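Local coordinates for protein nitrophorin Cim l NP (PDB 2IMQ) that carries nitric oxide on a cysteine-ligated heme and delivers it to the bitten host during feeding, which widens the blood vessels, at residues 170-176 against 238-244. Residues are numbered along the deposited sequence; the frame is centred on the assembly and turned at random.
Sequences GDLNVRV and TPSWTDR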
loop_
_atom_site.group_PDB
_atom_site.type_symbol
_atom_site.label_atom_id
_atom_site.label_comp_id
_atom_site.label_asym_id
_atom_site.label_seq_id
_atom_site.Cartn_x
_atom_site.Cartn_y
_atom_site.Cartn_z
ATOM N N GLY A 170 -1.847 1.333 0.521
ATOM C CA GLY A 170 -3.072 1.403 -0.238
ATOM C C GLY A 170 -3.526 2.839 -0.296
ATOM O O GLY A 170 -2.856 3.769 0.168
ATOM N N ASP A 171 -4.690 2.992 -0.890
ATOM C CA ASP A 171 -5.356 4.275 -0.961
ATOM C C ASP A 171 -6.139 4.434 0.337
ATOM O O ASP A 171 -7.135 3.709 0.569
ATOM C CB ASP A 171 -6.245 4.371 -2.181
ATOM C CG ASP A 171 -7.025 5.651 -2.271
ATOM O OD1 ASP A 171 -6.925 6.479 -1.323
ATOM O OD2 ASP A 171 -7.718 5.815 -3.302
ATOM N N LEU A 172 -5.673 5.317 1.205
ATOM C CA LEU A 172 -6.246 5.543 2.521
ATOM C C LEU A 172 -7.528 6.388 2.534
ATOM O O LEU A 172 -8.070 6.647 3.581
ATOM C CB LEU A 172 -5.230 6.195 3.423
ATOM C CG LEU A 172 -3.847 5.514 3.556
ATOM C CD1 LEU A 172 -2.938 6.331 4.438
ATOM C CD2 LEU A 172 -3.922 4.098 4.055
ATOM N N ASN A 173 -7.932 6.832 1.366
ATOM C CA ASN A 173 -9.042 7.757 1.201
ATOM C C ASN A 173 -8.762 9.093 1.819
ATOM O O ASN A 173 -9.632 9.817 2.220
ATOM C CB ASN A 173 -10.416 7.196 1.633
ATOM C CG ASN A 173 -11.504 7.819 0.851
ATOM O OD1 ASN A 173 -11.312 8.123 -0.333
ATOM N ND2 ASN A 173 -12.647 8.021 1.489
ATOM N N VAL A 174 -7.483 9.416 1.888
ATOM C CA VAL A 174 -6.938 10.716 2.300
ATOM C C VAL A 174 -6.723 11.561 1.006
ATOM O O VAL A 174 -6.097 11.074 0.079
ATOM C CB VAL A 174 -5.600 10.538 3.065
ATOM C CG1 VAL A 174 -4.902 11.836 3.226
ATOM C CG2 VAL A 174 -5.874 9.902 4.410
ATOM N N ARG A 175 -7.197 12.788 1.046
ATOM C CA ARG A 175 -7.119 13.662 -0.130
ATOM C C ARG A 175 -6.549 15.026 0.260
ATOM O O ARG A 175 -6.282 15.284 1.418
ATOM C CB ARG A 175 -8.479 13.797 -0.793
ATOM C CG ARG A 175 -9.100 12.451 -1.227
ATOM C CD ARG A 175 -8.337 11.880 -2.393
ATOM N NE ARG A 175 -8.898 10.676 -2.975
ATOM C CZ ARG A 175 -8.507 9.445 -2.670
ATOM N NH1 ARG A 175 -7.596 9.235 -1.724
ATOM N NH2 ARG A 175 -9.039 8.423 -3.293
ATOM N N VAL A 176 -6.347 15.854 -0.754
ATOM C CA VAL A 176 -5.872 17.197 -0.544
ATOM C C VAL A 176 -7.072 18.108 -0.454
ATOM O O VAL A 176 -7.836 18.233 -1.416
ATOM C CB VAL A 176 -4.933 17.570 -1.709
ATOM C CG1 VAL A 176 -4.632 19.059 -1.760
ATOM C CG2 VAL A 176 -3.598 16.810 -1.626
ATOM N N THR A 238 -9.467 17.643 -7.188
ATOM C CA THR A 238 -8.225 18.249 -6.697
ATOM C C THR A 238 -7.134 17.213 -6.694
ATOM O O THR A 238 -7.268 16.136 -6.103
ATOM C CB THR A 238 -8.413 18.797 -5.280
ATOM O OG1 THR A 238 -9.410 19.831 -5.363
ATOM C CG2 THR A 238 -7.145 19.391 -4.728
ATOM N N PRO A 239 -6.016 17.471 -7.350
ATOM C CA PRO A 239 -4.889 16.557 -7.319
ATOM C C PRO A 239 -4.542 16.159 -5.895
ATOM O O PRO A 239 -4.407 16.990 -5.003
ATOM C CB PRO A 239 -3.742 17.391 -7.964
ATOM C CG PRO A 239 -4.441 18.294 -8.942
ATOM C CD PRO A 239 -5.747 18.640 -8.206
ATOM N N SER A 240 -4.356 14.852 -5.700
ATOM C CA SER A 240 -4.149 14.274 -4.386
ATOM C C SER A 240 -3.186 13.109 -4.429
ATOM O O SER A 240 -2.980 12.514 -5.491
ATOM C CB SER A 240 -5.487 13.768 -3.793
ATOM O OG SER A 240 -6.380 14.805 -3.567
ATOM N N TRP A 241 -2.680 12.775 -3.241
ATOM C CA TRP A 241 -1.880 11.586 -3.010
ATOM C C TRP A 241 -2.802 10.496 -2.505
ATOM O O TRP A 241 -3.243 10.521 -1.348
ATOM C CB TRP A 241 -0.773 11.897 -2.047
ATOM C CG TRP A 241 0.291 12.762 -2.671
ATOM C CD1 TRP A 241 1.322 12.364 -3.448
ATOM C CD2 TRP A 241 0.437 14.179 -2.504
ATOM N NE1 TRP A 241 2.068 13.457 -3.814
ATOM C CE2 TRP A 241 1.559 14.574 -3.222
ATOM C CE3 TRP A 241 -0.309 15.159 -1.844
ATOM C CZ2 TRP A 241 1.990 15.876 -3.253
ATOM C CZ3 TRP A 241 0.123 16.469 -1.885
ATOM C CH2 TRP A 241 1.264 16.800 -2.604
ATOM N N THR A 242 -3.092 9.562 -3.374
ATOM C CA THR A 242 -4.073 8.520 -3.079
ATOM C C THR A 242 -3.425 7.284 -2.471
ATOM O O THR A 242 -3.555 7.022 -1.268
ATOM C CB THR A 242 -4.919 8.263 -4.281
ATOM O OG1 THR A 242 -4.083 7.916 -5.365
ATOM C CG2 THR A 242 -5.664 9.493 -4.651
ATOM N N ASP A 243 -2.604 6.605 -3.241
ATOM C CA ASP A 243 -1.810 5.463 -2.705
ATOM C C ASP A 243 -0.720 5.973 -1.776
ATOM O O ASP A 243 0.039 6.869 -2.155
ATOM C CB ASP A 243 -1.201 4.683 -3.854
ATOM C CG ASP A 243 -2.258 3.835 -4.539
ATOM O OD1 ASP A 243 -2.590 2.747 -3.955
ATOM O OD2 ASP A 243 -2.855 4.161 -5.601
ATOM N N ARG A 244 -0.614 5.396 -0.587
ATOM C CA ARG A 244 0.312 5.796 0.418
ATOM C C ARG A 244 0.949 4.572 1.009
ATOM O O ARG A 244 0.391 3.483 1.005
ATOM C CB ARG A 244 -0.375 6.600 1.564
ATOM C CG ARG A 244 -1.351 7.658 1.095
ATOM C CD ARG A 244 -0.738 8.855 0.381
ATOM N NE ARG A 244 -0.196 9.833 1.287
ATOM C CZ ARG A 244 -0.857 10.876 1.753
ATOM N NH1 ARG A 244 -2.114 11.123 1.375
ATOM N NH2 ARG A 244 -0.261 11.674 2.639
HETATM O O HOH W 1 -4.689 1.052 -3.466
HETATM O O HOH W 2 -5.091 8.447 0.423
#
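Gly170 and Arg244 form an antiparallel hydrogen-bonded pair: Gly170 N reaches Arg244 O at 3.1 Å, in the carbonyl plane, while Arg244 N bonds to Gly170 O from above the plane of the Gly170 carbonyl. One residue on, Asp171 CA-H points almost straight at Thr242 O, 3.3 Å away. Farther along, Ser240 OG takes the N-H of Val176 (3.0 Å) and donates a hydrogen bond to Thr238 O, tying the two loops together.

Asp171 and Arg175 form an end-on salt bridge, OD1 with NH1 and OD2 with NH2; Asp171 CG, anti to the backbone N (chi1 177°), carries the carboxylate there. OD1 also accepts Asn173 N, closing an Asx turn. Thr242 CG2 sits over the centre of the guanidinium, 3.5 Å from Arg175 CZ; Asn173 OD1 lies over the opposite face, offset toward the rim. Asn15 holds Asp171 OD2 as well. Water 2 lies between Val174 O and Thr242 O.

Val176 CG2 leans obliquely on Trp241 CE3 (3.7 Å). Leu172 CD1 packs on the aliphatic CB and CG of Arg244, whose guanidinium Glu215 and Asp199 anchor.

GDLNVR and PSWTDR correspond to two signature motifs of the related inositol polyphosphate 5-phosphatases, joined here beside antiparallel strands 165-169 and 243-248 of the DNase I-like sandwich.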